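Local coordinates for protein putative modification methylase (Thermus thermophilus, PDB 2ZIG) that probably transfers a methyl group from S-adenosyl-L-methionine to the N4 position of cytosine in DNA, at residues V21-V26 / F284-D290; W80-F84 / C123-F128; G127-N132 / M172-P176. All blocks are in the same frame, centred on the assembly; numbering follows the deposited sequence.

Contact 1 (V21-V26 / F284-D290); sequences VHRLHV and FSLEVLD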
loop_
_atom_site.group_PDB
_atom_site.type_symbol
_atom_site.label_atom_id
_atom_site.label_comp_id
_atom_site.label_asym_id
_atom_site.label_seq_id
_atom_site.Cartn_x
_atom_site.Cartn_y
_atom_site.Cartn_z
ATOM N N VAL B 21 2.651 -5.048 35.470
ATOM C CA VAL B 21 2.957 -6.434 35.022
ATOM C C VAL B 21 2.889 -6.529 33.504
ATOM O O VAL B 21 1.945 -6.050 32.869
ATOM C CB VAL B 21 1.971 -7.461 35.636
ATOM C CG1 VAL B 21 2.178 -8.830 35.018
ATOM C CG2 VAL B 21 2.183 -7.547 37.144
ATOM N N HIS B 22 3.920 -7.138 32.931
ATOM C CA HIS B 22 4.010 -7.332 31.501
ATOM C C HIS B 22 3.916 -8.829 31.309
ATOM O O HIS B 22 4.685 -9.580 31.911
ATOM C CB HIS B 22 5.340 -6.792 30.999
ATOM C CG HIS B 22 5.531 -5.336 31.286
ATOM N ND1 HIS B 22 6.490 -4.868 32.160
ATOM C CD2 HIS B 22 4.853 -4.248 30.851
ATOM C CE1 HIS B 22 6.393 -3.552 32.250
ATOM N NE2 HIS B 22 5.406 -3.152 31.468
ATOM N N ARG B 23 2.970 -9.265 30.484
ATOM C CA ARG B 23 2.763 -10.693 30.275
ATOM C C ARG B 23 2.866 -11.159 28.830
ATOM O O ARG B 23 2.526 -10.433 27.899
ATOM C CB ARG B 23 1.388 -11.083 30.822
ATOM C CG ARG B 23 1.015 -10.352 32.103
ATOM C CD ARG B 23 -0.438 -10.581 32.472
ATOM N NE ARG B 23 -0.668 -11.891 33.077
ATOM C CZ ARG B 23 -0.287 -12.228 34.307
ATOM N NH1 ARG B 23 -0.542 -13.444 34.774
ATOM N NH2 ARG B 23 0.342 -11.348 35.075
ATOM N N LEU B 24 3.340 -12.385 28.659
ATOM C CA LEU B 24 3.459 -12.984 27.344
ATOM C C LEU B 24 2.813 -14.365 27.467
ATOM O O LEU B 24 3.277 -15.208 28.241
ATOM C CB LEU B 24 4.931 -13.132 26.949
ATOM C CG LEU B 24 5.298 -13.319 25.470
ATOM C CD1 LEU B 24 6.636 -14.027 25.380
ATOM C CD2 LEU B 24 4.258 -14.123 24.745
ATOM N N HIS B 25 1.732 -14.587 26.730
ATOM C CA HIS B 25 1.048 -15.875 26.768
ATOM C C HIS B 25 1.588 -16.767 25.671
ATOM O O HIS B 25 1.860 -16.311 24.555
ATOM C CB HIS B 25 -0.452 -15.701 26.563
ATOM C CG HIS B 25 -1.132 -14.953 27.662
ATOM N ND1 HIS B 25 -1.861 -15.582 28.648
ATOM C CD2 HIS B 25 -1.201 -13.628 27.927
ATOM C CE1 HIS B 25 -2.354 -14.675 29.471
ATOM N NE2 HIS B 25 -1.968 -13.481 29.057
ATOM N N VAL B 26 1.749 -18.044 25.987
ATOM C CA VAL B 26 2.248 -18.990 25.002
ATOM C C VAL B 26 1.081 -19.822 24.528
ATOM O O VAL B 26 0.463 -20.529 25.314
ATOM C CB VAL B 26 3.316 -19.916 25.596
ATOM C CG1 VAL B 26 3.761 -20.927 24.550
ATOM C CG2 VAL B 26 4.495 -19.096 26.077
ATOM N N PHE B 284 12.267 -4.317 35.159
ATOM C CA PHE B 284 11.067 -5.123 34.959
ATOM C C PHE B 284 11.344 -6.496 34.370
ATOM O O PHE B 284 12.404 -6.736 33.800
ATOM C CB PHE B 284 10.074 -4.387 34.059
ATOM C CG PHE B 284 9.609 -3.070 34.609
ATOM C CD1 PHE B 284 10.472 -1.978 34.664
ATOM C CD2 PHE B 284 8.307 -2.917 35.066
ATOM C CE1 PHE B 284 10.042 -0.753 35.165
ATOM C CE2 PHE B 284 7.865 -1.700 35.567
ATOM C CZ PHE B 284 8.733 -0.615 35.617
ATOM N N SER B 285 10.369 -7.387 34.512
ATOM C CA SER B 285 10.472 -8.747 34.000
ATOM C C SER B 285 9.241 -9.127 33.207
ATOM O O SER B 285 8.141 -8.651 33.478
ATOM C CB SER B 285 10.650 -9.739 35.150
ATOM O OG SER B 285 11.942 -9.626 35.715
ATOM N N LEU B 286 9.422 -9.991 32.220
ATOM C CA LEU B 286 8.293 -10.420 31.421
ATOM C C LEU B 286 7.791 -11.749 31.950
ATOM O O LEU B 286 8.534 -12.727 31.981
ATOM C CB LEU B 286 8.694 -10.578 29.956
ATOM C CG LEU B 286 7.563 -11.103 29.068
ATOM C CD1 LEU B 286 6.486 -10.033 28.926
ATOM C CD2 LEU B 286 8.115 -11.494 27.710
ATOM N N GLU B 287 6.532 -11.784 32.369
ATOM C CA GLU B 287 5.961 -13.017 32.877
ATOM C C GLU B 287 5.426 -13.845 31.713
ATOM O O GLU B 287 4.554 -13.396 30.970
ATOM C CB GLU B 287 4.826 -12.722 33.854
ATOM C CG GLU B 287 4.371 -13.959 34.602
ATOM C CD GLU B 287 3.093 -13.744 35.380
ATOM O OE1 GLU B 287 2.751 -14.624 36.197
ATOM O OE2 GLU B 287 2.429 -12.707 35.173
ATOM N N VAL B 288 5.958 -15.053 31.554
ATOM C CA VAL B 288 5.529 -15.945 30.481
ATOM C C VAL B 288 4.545 -16.977 31.012
ATOM O O VAL B 288 4.874 -17.754 31.910
ATOM C CB VAL B 288 6.724 -16.684 29.866
ATOM C CG1 VAL B 288 6.246 -17.638 28.774
ATOM C CG2 VAL B 288 7.725 -15.678 29.316
ATOM N N LEU B 289 3.338 -16.986 30.455
ATOM C CA LEU B 289 2.308 -17.922 30.883
ATOM C C LEU B 289 2.062 -18.999 29.839
ATOM O O LEU B 289 1.438 -18.733 28.813
ATOM C CB LEU B 289 1.001 -17.181 31.138
ATOM C CG LEU B 289 1.061 -15.982 32.078
ATOM C CD1 LEU B 289 -0.328 -15.394 32.215
ATOM C CD2 LEU B 289 1.600 -16.406 33.435
ATOM N N ASP B 290 2.551 -20.209 30.105
ATOM C CA ASP B 290 2.371 -21.333 29.185
ATOM C C ASP B 290 0.924 -21.804 29.240
ATOM O O ASP B 290 0.648 -22.955 29.570
ATOM C CB ASP B 290 3.299 -22.503 29.549
ATOM C CG ASP B 290 4.760 -22.233 29.201
ATOM O OD1 ASP B 290 5.082 -22.055 28.003
ATOM O OD2 ASP B 290 5.593 -22.206 30.134
#

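Contact 2 (W80-F84 / C123-F128); sequences WREVF and CRKLGF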
loop_
_atom_site.group_PDB
_atom_site.type_symbol
_atom_site.label_atom_id
_atom_site.label_comp_id
_atom_site.label_asym_id
_atom_site.label_seq_id
_atom_site.Cartn_x
_atom_site.Cartn_y
_atom_site.Cartn_z
ATOM N N TRP B 80 -7.530 -10.751 13.694
ATOM C CA TRP B 80 -7.960 -9.358 13.581
ATOM C C TRP B 80 -9.353 -9.201 14.213
ATOM O O TRP B 80 -9.673 -8.149 14.780
ATOM C CB TRP B 80 -8.005 -8.913 12.104
ATOM C CG TRP B 80 -6.741 -9.148 11.289
ATOM C CD1 TRP B 80 -6.684 -9.464 9.960
ATOM C CD2 TRP B 80 -5.374 -9.074 11.737
ATOM N NE1 TRP B 80 -5.378 -9.596 9.556
ATOM C CE2 TRP B 80 -4.554 -9.361 10.624
ATOM C CE3 TRP B 80 -4.764 -8.795 12.969
ATOM C CZ2 TRP B 80 -3.151 -9.378 10.706
ATOM C CZ3 TRP B 80 -3.374 -8.812 13.052
ATOM C CH2 TRP B 80 -2.583 -9.102 11.923
ATOM N N ARG B 81 -10.178 -10.245 14.113
ATOM C CA ARG B 81 -11.532 -10.212 14.693
ATOM C C ARG B 81 -11.471 -10.037 16.200
ATOM O O ARG B 81 -12.193 -9.222 16.761
ATOM C CB ARG B 81 -12.309 -11.491 14.388
ATOM C CG ARG B 81 -12.974 -11.517 13.033
ATOM C CD ARG B 81 -14.139 -12.502 13.015
ATOM N NE ARG B 81 -14.725 -12.606 11.681
ATOM C CZ ARG B 81 -14.095 -13.119 10.628
ATOM N NH1 ARG B 81 -12.857 -13.583 10.754
ATOM N NH2 ARG B 81 -14.697 -13.152 9.445
ATOM N N GLU B 82 -10.623 -10.820 16.856
ATOM C CA GLU B 82 -10.475 -10.708 18.301
ATOM C C GLU B 82 -9.874 -9.351 18.655
ATOM O O GLU B 82 -10.286 -8.719 19.629
ATOM C CB GLU B 82 -9.575 -11.823 18.850
ATOM C CG GLU B 82 -10.235 -13.191 18.905
ATOM C CD GLU B 82 -11.581 -13.151 19.605
ATOM O OE1 GLU B 82 -11.658 -12.616 20.726
ATOM O OE2 GLU B 82 -12.564 -13.656 19.029
ATOM N N VAL B 83 -8.892 -8.910 17.870
ATOM C CA VAL B 83 -8.263 -7.619 18.118
ATOM C C VAL B 83 -9.328 -6.529 18.096
ATOM O O VAL B 83 -9.348 -5.654 18.955
ATOM C CB VAL B 83 -7.193 -7.280 17.046
ATOM C CG1 VAL B 83 -6.808 -5.787 17.138
ATOM C CG2 VAL B 83 -5.961 -8.158 17.252
ATOM N N PHE B 84 -10.222 -6.591 17.118
ATOM C CA PHE B 84 -11.265 -5.585 17.008
ATOM C C PHE B 84 -12.144 -5.565 18.255
ATOM O O PHE B 84 -12.628 -4.512 18.678
ATOM C CB PHE B 84 -12.116 -5.847 15.768
ATOM C CG PHE B 84 -13.202 -4.827 15.550
ATOM C CD1 PHE B 84 -14.453 -4.980 16.140
ATOM C CD2 PHE B 84 -12.970 -3.703 14.770
ATOM C CE1 PHE B 84 -15.458 -4.024 15.954
ATOM C CE2 PHE B 84 -13.966 -2.747 14.583
ATOM C CZ PHE B 84 -15.212 -2.912 15.178
ATOM N N CYS B 123 -9.536 -6.131 6.512
ATOM C CA CYS B 123 -9.783 -5.455 7.777
ATOM C C CYS B 123 -11.047 -4.608 7.708
ATOM O O CYS B 123 -11.735 -4.436 8.711
ATOM C CB CYS B 123 -8.587 -4.586 8.186
ATOM S SG CYS B 123 -7.254 -5.499 9.036
ATOM N N ARG B 124 -11.360 -4.082 6.530
ATOM C CA ARG B 124 -12.570 -3.288 6.374
ATOM C C ARG B 124 -13.776 -4.193 6.606
ATOM O O ARG B 124 -14.702 -3.834 7.331
ATOM C CB ARG B 124 -12.655 -2.704 4.973
ATOM C CG ARG B 124 -13.932 -1.920 4.717
ATOM C CD ARG B 124 -14.175 -1.802 3.231
ATOM N NE ARG B 124 -12.947 -1.380 2.575
ATOM C CZ ARG B 124 -12.580 -1.745 1.355
ATOM N NH1 ARG B 124 -13.342 -2.548 0.623
ATOM N NH2 ARG B 124 -11.424 -1.322 0.880
ATOM N N LYS B 125 -13.745 -5.375 5.994
ATOM C CA LYS B 125 -14.830 -6.344 6.127
ATOM C C LYS B 125 -15.067 -6.660 7.594
ATOM O O LYS B 125 -16.142 -7.123 7.967
ATOM C CB LYS B 125 -14.490 -7.649 5.400
ATOM C CG LYS B 125 -13.833 -7.478 4.042
ATOM C CD LYS B 125 -14.756 -6.825 3.039
ATOM C CE LYS B 125 -14.111 -6.796 1.659
ATOM N NZ LYS B 125 -13.718 -8.168 1.213
ATOM N N LEU B 126 -14.054 -6.421 8.425
ATOM C CA LEU B 126 -14.175 -6.694 9.846
ATOM C C LEU B 126 -14.691 -5.505 10.652
ATOM O O LEU B 126 -14.934 -5.631 11.849
ATOM C CB LEU B 126 -12.834 -7.167 10.412
ATOM C CG LEU B 126 -12.212 -8.374 9.706
ATOM C CD1 LEU B 126 -11.023 -8.871 10.510
ATOM C CD2 LEU B 126 -13.249 -9.490 9.557
ATOM N N GLY B 127 -14.856 -4.354 10.002
ATOM C CA GLY B 127 -15.364 -3.182 10.699
ATOM C C GLY B 127 -14.371 -2.067 10.990
ATOM O O GLY B 127 -14.753 -0.998 11.466
ATOM N N PHE B 128 -13.094 -2.307 10.716
ATOM C CA PHE B 128 -12.052 -1.310 10.956
ATOM C C PHE B 128 -12.154 -0.085 10.047
ATOM O O PHE B 128 -12.593 -0.190 8.903
ATOM C CB PHE B 128 -10.675 -1.947 10.739
ATOM C CG PHE B 128 -10.201 -2.778 11.890
ATOM C CD1 PHE B 128 -9.752 -2.171 13.057
ATOM C CD2 PHE B 128 -10.211 -4.165 11.812
ATOM C CE1 PHE B 128 -9.317 -2.932 14.132
ATOM C CE2 PHE B 128 -9.777 -4.932 12.883
ATOM C CZ PHE B 128 -9.329 -4.314 14.045
#

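Contact 3 (G127-N132 / M172-P176); sequences GFDNLN and MQRKP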
loop_
_atom_site.group_PDB
_atom_site.type_symbol
_atom_site.label_atom_id
_atom_site.label_comp_id
_atom_site.label_asym_id
_atom_site.label_seq_id
_atom_site.Cartn_x
_atom_site.Cartn_y
_atom_site.Cartn_z
ATOM N N GLY B 127 -14.856 -4.354 10.002
ATOM C CA GLY B 127 -15.364 -3.182 10.699
ATOM C C GLY B 127 -14.371 -2.067 10.990
ATOM O O GLY B 127 -14.753 -0.998 11.466
ATOM N N PHE B 128 -13.094 -2.307 10.716
ATOM C CA PHE B 128 -12.052 -1.310 10.956
ATOM C C PHE B 128 -12.154 -0.085 10.047
ATOM O O PHE B 128 -12.593 -0.190 8.903
ATOM C CB PHE B 128 -10.675 -1.947 10.739
ATOM C CG PHE B 128 -10.201 -2.778 11.890
ATOM C CD1 PHE B 128 -9.752 -2.171 13.057
ATOM C CD2 PHE B 128 -10.211 -4.165 11.812
ATOM C CE1 PHE B 128 -9.317 -2.932 14.132
ATOM C CE2 PHE B 128 -9.777 -4.932 12.883
ATOM C CZ PHE B 128 -9.329 -4.314 14.045
ATOM N N ASP B 129 -11.752 1.075 10.562
ATOM C CA ASP B 129 -11.731 2.295 9.753
ATOM C C ASP B 129 -10.318 2.356 9.213
ATOM O O ASP B 129 -9.360 2.391 9.983
ATOM C CB ASP B 129 -11.946 3.560 10.588
ATOM C CG ASP B 129 -13.396 3.900 10.779
ATOM O OD1 ASP B 129 -14.189 3.673 9.847
ATOM O OD2 ASP B 129 -13.739 4.417 11.860
ATOM N N ASN B 130 -10.165 2.373 7.901
ATOM C CA ASN B 130 -8.822 2.442 7.363
ATOM C C ASN B 130 -8.226 3.844 7.455
ATOM O O ASN B 130 -8.863 4.827 7.100
ATOM C CB ASN B 130 -8.804 1.970 5.908
ATOM C CG ASN B 130 -7.441 2.119 5.279
ATOM O OD1 ASN B 130 -7.196 3.065 4.536
ATOM N ND2 ASN B 130 -6.535 1.194 5.590
ATOM N N LEU B 131 -7.000 3.920 7.952
ATOM C CA LEU B 131 -6.276 5.176 8.052
ATOM C C LEU B 131 -5.093 5.057 7.080
ATOM O O LEU B 131 -4.799 3.966 6.578
ATOM C CB LEU B 131 -5.775 5.381 9.481
ATOM C CG LEU B 131 -6.630 6.194 10.476
ATOM C CD1 LEU B 131 -8.107 6.010 10.217
ATOM C CD2 LEU B 131 -6.262 5.780 11.898
ATOM N N ASN B 132 -4.425 6.167 6.801
ATOM C CA ASN B 132 -3.294 6.118 5.894
ATOM C C ASN B 132 -2.140 5.342 6.512
ATOM O O ASN B 132 -1.810 5.507 7.683
ATOM C CB ASN B 132 -2.827 7.527 5.525
ATOM C CG ASN B 132 -3.473 8.027 4.257
ATOM O OD1 ASN B 132 -3.736 7.248 3.344
ATOM N ND2 ASN B 132 -3.720 9.326 4.183
ATOM N N MET B 172 -2.635 1.071 9.346
ATOM C CA MET B 172 -3.298 1.664 10.498
ATOM C C MET B 172 -4.793 1.372 10.396
ATOM O O MET B 172 -5.480 1.882 9.507
ATOM C CB MET B 172 -3.059 3.173 10.506
ATOM C CG MET B 172 -1.595 3.576 10.409
ATOM S SD MET B 172 -0.774 3.602 12.000
ATOM C CE MET B 172 0.786 4.387 11.572
ATOM N N GLN B 173 -5.284 0.542 11.310
ATOM C CA GLN B 173 -6.688 0.169 11.325
ATOM C C GLN B 173 -7.304 0.565 12.655
ATOM O O GLN B 173 -6.991 -0.022 13.691
ATOM C CB GLN B 173 -6.813 -1.332 11.092
ATOM C CG GLN B 173 -6.201 -1.773 9.769
ATOM C CD GLN B 173 -6.871 -1.115 8.586
ATOM O OE1 GLN B 173 -6.223 -0.446 7.777
ATOM N NE2 GLN B 173 -8.185 -1.300 8.476
ATOM N N ARG B 174 -8.182 1.563 12.617
ATOM C CA ARG B 174 -8.821 2.070 13.824
ATOM C C ARG B 174 -10.207 1.515 14.089
ATOM O O ARG B 174 -11.014 1.364 13.173
ATOM C CB ARG B 174 -8.898 3.600 13.760
ATOM C CG ARG B 174 -9.404 4.263 15.031
ATOM C CD ARG B 174 -9.133 5.763 15.019
ATOM N NE ARG B 174 -9.849 6.451 13.948
ATOM C CZ ARG B 174 -9.649 7.722 13.608
ATOM N NH1 ARG B 174 -10.344 8.269 12.620
ATOM N NH2 ARG B 174 -8.745 8.450 14.247
ATOM N N LYS B 175 -10.472 1.200 15.354
ATOM C CA LYS B 175 -11.779 0.696 15.750
ATOM C C LYS B 175 -12.633 1.919 16.031
ATOM O O LYS B 175 -12.355 2.675 16.960
ATOM C CB LYS B 175 -11.692 -0.150 17.021
ATOM C CG LYS B 175 -13.068 -0.572 17.546
ATOM C CD LYS B 175 -12.973 -1.404 18.809
ATOM C CE LYS B 175 -14.353 -1.842 19.269
ATOM N NZ LYS B 175 -14.293 -2.696 20.484
ATOM N N PRO B 176 -13.681 2.138 15.231
ATOM C CA PRO B 176 -14.546 3.298 15.443
ATOM C C PRO B 176 -15.257 3.201 16.787
ATOM O O PRO B 176 -15.051 2.246 17.535
ATOM C CB PRO B 176 -15.511 3.217 14.267
ATOM C CG PRO B 176 -15.656 1.754 14.076
ATOM C CD PRO B 176 -14.235 1.254 14.193
HETATM O O HOH W 1 -3.582 1.509 6.780
HETATM O O HOH W 2 -8.986 -1.097 6.028
#

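Contact 1 (V21-V26 / F284-D290)
Leu24 and Glu287 join two parallel strands at one border of the Rossmann-like sheet, where 286-289 is the outermost strand within this chain. Leu24 uses both of its backbone polar groups across the contact: Leu24 N bonds to Glu287 O at 2.8 Å, and Leu24 O accepts Leu289 N. The bonds Glu287 N to His22 O and Val26 N to Leu289 O continue the parallel pattern.

On the face carrying Arg23 and His25, Arg23 and Glu287 run alongside each other. Glu287 OE2 lies over the guanidinium in a salt bridge, though the place of OE2, and so the fine geometry, is doubtful. Leu289 CD1 packs beside both basic side chains, 3.5 Å from His25 CE1. An alanine in place of Arg23 would probably leave the Glu287 carboxylate without its cationic mate and uncover part of Leu289.

The reverse face, with Leu24, Leu286 and Val288, is largely apolar, His22 being its polar member. Helix 267-280 covers it, touching Leu24 through Ala270 and Leu286 through Phe277, and Leu24 also packs on Glu264, an S-adenosyl-L-methionine-binding residue. Further along, Val26 CG2 meets Val288 CG1 at 3.5 Å.

Contact 2 (W80-F84 / C123-F128)
Trp80, Arg81 and Phe84, on helix 66-86, pack against the C-terminal end of helix 115-125 and the turn that follows it. The backbones come nearest at Arg81 and Leu126, whose CA atoms are 6.5 Å apart. The turn is a Schellman motif: Gly127 N bonds back to Arg124 O at 2.7 Å, and Phe128 N reaches Cys123 O at 3.2 Å. Gly127 has a phi of 107°, at which a side chain would collide with the carbonyl oxygen of Leu126, which explains glycine at this position.

This reversal delivers Phe128 to Phe84, and the two rings make a T-shaped pair, their planes at 89° and their centroids 5.1 Å apart. Phe84 supplies the edge, with CD2 poised over the centre of the Phe128 ring; its chi1 of -178° sets the ring beside its own carbonyl carbon. Leu126 O lies over one face of Phe84. Leu126 itself wedges between two residues of the helix: CD1 presses on Trp80 CB at 3.4 Å, and CD2 sits over the Arg81 guanidinium, 3.9 Å from CZ. Deeper in, Cys123 SG lies over the five-membered ring of Trp80, 4.4 Å from its centroid, a sulfur-aromatic contact. Trp80 O, which already accepts Phe84 N, meets the Phe128 edge at CE2, 3.7 Å away.

Leu93 of strand 91-97 underlies Trp80, Val83 and Phe128, while Lys175 makes a cation-pi contact with Phe84. On the outer side of helix 115-125, Arg124 forms a salt bridge to Asp118 of the second subunit.

Helix 66-86 is thus fitted to the end of helix 115-125 and its turn by ring geometry, sulfur and aliphatic branches, the backbone bonds being spent within each segment, and the join therefore depends on shape complementarity more than on charge.

Contact 3 (G127-N132 / M172-P176)
Asp129 and Arg174 form a hydrogen-bonded pair where strand 129-137 begins and the antiparallel strand 167-174 ends, in the mixed sheet. Asp129 N points almost straight at Arg174 O, at 2.7 Å and 174°, and Arg174 N returns a bond to Asp129 O at 3.0 Å. Farther along, Leu131 N donates to Met172 O at 3.0 Å. A water bridges the other two backbone groups: it accepts from Met172 N at 2.8 Å and lies 2.7 Å from Leu131 O, to which it probably donates.

Between these pairs, Asn130 and Gln173 face each other as a non-hydrogen-bonded pair whose side chains supply the bond. Asn130 ND2 donates a hydrogen bond to Gln173 OE1 at 2.8 Å, in the carbonyl plane and on a lone pair, though bent to 142°. A bend in Gln173 at chi2 (-61°) folds its amide back toward Asn130, and its NE2 donates to a second water at 2.6 Å. Asn130 ND2 also bonds to Gln120 OE1 on helix 115-125; its bonds to the two waters are weak.

On the face of Asp129 and Arg174, Leu131 CD1 lies over the guanidinium, offset toward its rim, and Pro176 CB rests against Asp129 OD2. The Asp129 carboxylate has its strong partner across the dimer interface, its OD1 forming a salt bridge with Arg109 of the second subunit. Lys175 NZ is taken by Leu87 O and Phe84 O.

Buried amides are therefore matched to one another, to the helix and to water, while the backbone of Asn130 also bonds to the second subunit. Such pairing probably offsets the cost of burying so many polar groups and fixes the orientation of both amides, while the Asp129 charge is answered from the other chain.

Contacts 1 and 3 lie on opposite sides of the chain's centre yet belong to the same sheet, their centres 28 Å apart. Contact 1, only partly buried, pairs parallel strands and carries its charges on a partly exposed face; contact 3, buried, pairs antiparallel strands and satisfies its polar groups with amides, waters and the second subunit. Contact 2, partly buried, sets a helix against a helix end and its turn and relies on rings, a sulfur and aliphatic groups. It touches contact 3, sharing Gly127 and Phe128, and Lys175 joins the two through its bond to Phe84 O. Both reach the second subunit, whereas no other chain of the assembly touches contact 1, which is closer to the cofactor-binding residues.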